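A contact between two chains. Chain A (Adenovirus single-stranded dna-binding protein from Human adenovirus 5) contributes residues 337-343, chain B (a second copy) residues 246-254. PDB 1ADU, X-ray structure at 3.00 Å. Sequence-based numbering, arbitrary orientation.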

# COMPACT_ATOMS: atom_id res chain seq x y z
N TYR A 337 12.30 0.01 -2.67
CA TYR A 337 11.12 -0.76 -3.00
C TYR A 337 10.42 -1.30 -1.76
O TYR A 337 11.01 -2.03 -0.97
CB TYR A 337 11.54 -1.92 -3.89
CG TYR A 337 10.44 -2.58 -4.68
CD1 TYR A 337 9.72 -3.64 -4.15
CD2 TYR A 337 10.20 -2.21 -6.01
CE1 TYR A 337 8.78 -4.32 -4.92
CE2 TYR A 337 9.27 -2.89 -6.78
CZ TYR A 337 8.57 -3.95 -6.23
OH TYR A 337 7.68 -4.66 -7.01
N ARG A 338 9.15 -0.91 -1.59
CA ARG A 338 8.35 -1.36 -0.46
C ARG A 338 7.56 -2.62 -0.81
O ARG A 338 6.73 -2.62 -1.71
CB ARG A 338 7.40 -0.26 -0.00
CG ARG A 338 8.08 0.94 0.65
CD ARG A 338 7.06 2.00 1.04
NE ARG A 338 6.99 2.22 2.48
CZ ARG A 338 5.98 1.83 3.25
NH1 ARG A 338 4.94 1.19 2.72
NH2 ARG A 338 5.98 2.12 4.54
N ASN A 339 7.83 -3.70 -0.08
CA ASN A 339 7.15 -4.96 -0.30
C ASN A 339 6.00 -5.20 0.67
O ASN A 339 5.01 -5.85 0.32
CB ASN A 339 8.13 -6.13 -0.22
CG ASN A 339 8.91 -6.32 -1.51
OD1 ASN A 339 10.13 -6.22 -1.52
ND2 ASN A 339 8.20 -6.60 -2.59
N VAL A 340 6.12 -4.69 1.90
CA VAL A 340 5.08 -4.86 2.90
C VAL A 340 4.19 -3.62 2.95
O VAL A 340 4.68 -2.49 2.84
CB VAL A 340 5.67 -5.16 4.31
CG1 VAL A 340 4.57 -5.42 5.32
CG2 VAL A 340 6.60 -6.36 4.24
N SER A 341 2.89 -3.84 3.06
CA SER A 341 1.91 -2.76 3.09
C SER A 341 1.52 -2.33 4.50
O SER A 341 1.91 -2.96 5.48
CB SER A 341 0.65 -3.20 2.34
OG SER A 341 0.15 -4.41 2.87
N LEU A 342 0.75 -1.25 4.57
CA LEU A 342 0.26 -0.73 5.84
C LEU A 342 -1.26 -0.83 5.76
O LEU A 342 -1.85 -0.57 4.71
CB LEU A 342 0.70 0.73 6.03
CG LEU A 342 2.21 1.03 6.04
CD1 LEU A 342 2.42 2.49 6.44
CD2 LEU A 342 2.93 0.11 7.01
N PRO A 343 -1.90 -1.25 6.86
CA PRO A 343 -3.36 -1.39 6.90
C PRO A 343 -4.14 -0.10 6.68
O PRO A 343 -3.93 0.90 7.38
CB PRO A 343 -3.61 -1.94 8.30
CG PRO A 343 -2.34 -2.67 8.61
CD PRO A 343 -1.31 -1.71 8.12
N ALA B 246 6.21 -6.52 13.71
CA ALA B 246 6.64 -5.13 13.58
C ALA B 246 6.61 -4.63 12.15
O ALA B 246 6.89 -5.38 11.21
CB ALA B 246 8.04 -4.95 14.16
N LEU B 247 6.26 -3.36 11.99
CA LEU B 247 6.20 -2.73 10.68
C LEU B 247 7.48 -1.92 10.48
O LEU B 247 7.61 -0.80 10.98
CB LEU B 247 4.95 -1.83 10.57
CG LEU B 247 3.59 -2.54 10.55
CD1 LEU B 247 2.49 -1.52 10.72
CD2 LEU B 247 3.41 -3.33 9.25
N SER B 248 8.42 -2.51 9.76
CA SER B 248 9.72 -1.90 9.50
C SER B 248 9.72 -0.62 8.68
O SER B 248 10.28 0.39 9.10
CB SER B 248 10.65 -2.93 8.86
OG SER B 248 10.69 -4.12 9.62
N ASN B 249 9.09 -0.64 7.51
CA ASN B 249 9.07 0.55 6.67
C ASN B 249 8.26 1.70 7.28
O ASN B 249 8.62 2.87 7.14
CB ASN B 249 8.61 0.23 5.24
CG ASN B 249 7.38 -0.66 5.20
OD1 ASN B 249 6.77 -0.94 6.23
ND2 ASN B 249 7.02 -1.11 4.00
N ALA B 250 7.20 1.37 8.00
CA ALA B 250 6.36 2.39 8.63
C ALA B 250 7.16 3.26 9.60
O ALA B 250 6.84 4.43 9.80
CB ALA B 250 5.18 1.75 9.35
N GLU B 251 8.21 2.68 10.17
CA GLU B 251 9.06 3.37 11.13
C GLU B 251 9.79 4.59 10.57
O GLU B 251 10.23 5.45 11.32
CB GLU B 251 10.07 2.39 11.73
CG GLU B 251 9.45 1.26 12.55
CD GLU B 251 10.46 0.22 12.99
OE1 GLU B 251 11.42 0.58 13.72
OE2 GLU B 251 10.30 -0.96 12.62
N ASP B 252 9.94 4.65 9.24
CA ASP B 252 10.64 5.78 8.63
C ASP B 252 9.78 6.64 7.69
O ASP B 252 10.19 6.97 6.57
CB ASP B 252 11.91 5.29 7.91
CG ASP B 252 11.66 4.10 7.00
OD1 ASP B 252 11.59 2.96 7.51
OD2 ASP B 252 11.53 4.30 5.77
N LEU B 253 8.59 7.01 8.16
CA LEU B 253 7.68 7.85 7.39
C LEU B 253 7.33 9.06 8.25
O LEU B 253 7.13 8.92 9.46
CB LEU B 253 6.40 7.08 7.02
CG LEU B 253 6.52 5.79 6.19
CD1 LEU B 253 5.15 5.18 5.96
CD2 LEU B 253 7.19 6.08 4.87
N ASP B 254 7.29 10.25 7.65
CA ASP B 254 6.99 11.46 8.41
C ASP B 254 5.52 11.49 8.84
O ASP B 254 4.62 11.63 8.02
CB ASP B 254 7.33 12.71 7.59
CG ASP B 254 7.63 13.93 8.46
OD1 ASP B 254 6.86 14.21 9.40
OD2 ASP B 254 8.65 14.60 8.19

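Small contacts between protein chains often follow a simple economy: one well-placed polar group is anchored to the backbone of the partner, and apolar side chains pack beside it. The principle is illustrated where two stretches of the adenovirus single-stranded DNA-binding protein, one from each of two copies, bury 356 Å² between them, both sides summed. The chain A segment has no regular helix or strand; the carbonyl O of V340(A) is the anchor point, and the apolar contacts gather on L342(A).

Along chain B, the first residue to take part is L247(B), whose CA-to-CB bond points toward the chain A stretch. Its CD1 lies 4.1 Å from CD2 of L342(A), an apolar contact at ordinary van der Waals range, and its CD2 lies 4.1 Å from the carbonyl O of S341(A). The serine itself contributes little more than this backbone atom: its CA-to-CB bond points away, and its OG is hydrogen-bonded elsewhere in the structure. S248(B), the next residue, makes no contact with the chain A stretch.

N249(B) is the centre of the arrangement and has the largest covered area in either stretch, 81 Å². With chi1 in the p well, its side chain brings ND2 to 3.0 Å from the carbonyl O of V340(A), and the N-H...O angle of 151° makes this a sound hydrogen bond, the sole one across the two stretches. Because the acceptor is a main-chain atom, the bond does not depend on the chemistry of the valine side chain. The same amide lies over one face of the R338(A) guanidinium, with NH2 of R338(A) 3.2 Å from CG of N249(B). Proximity here should not be mistaken for bonding: NH1 and NH2 of R338(A) are each 3.4 Å from ND2 of N249(B), but all three nitrogens are donors. The contact is one of planar groups packed closely, while the amide hydrogen bond is directed to the carbonyl instead.

A250(B) turns the surface apolar again. Its CB lies 3.6 Å from CD2 of L342(A), the shortest of the apolar side-chain contacts. Although the CA-to-CB bond of L342(A) points sideways, the end of its side chain comes nearer to chain B, and this is how the leucine reaches the alanine.

E251(B) and D252(B) make no contact with the chain A stretch. Their backbone nitrogens instead bond within the chain, N of E251(B) to O of S248(B) at 3.3 Å and N of D252(B) to O of N249(B) at 3.1 Å, folding this part of the segment into compact turns. Beyond them comes L253(B), whose CA-to-CB bond points toward the chain A stretch. Its CD1 meets CD1 of L342(A) at 3.9 Å and NH2 of R338(A) at 3.5 Å, so a single methyl group touches both the apolar and the charged neighbour. L342(A) thus packs against L247(B), A250(B) and L253(B), three apolar residues brought together around one side chain. D254(B) lies beyond reach.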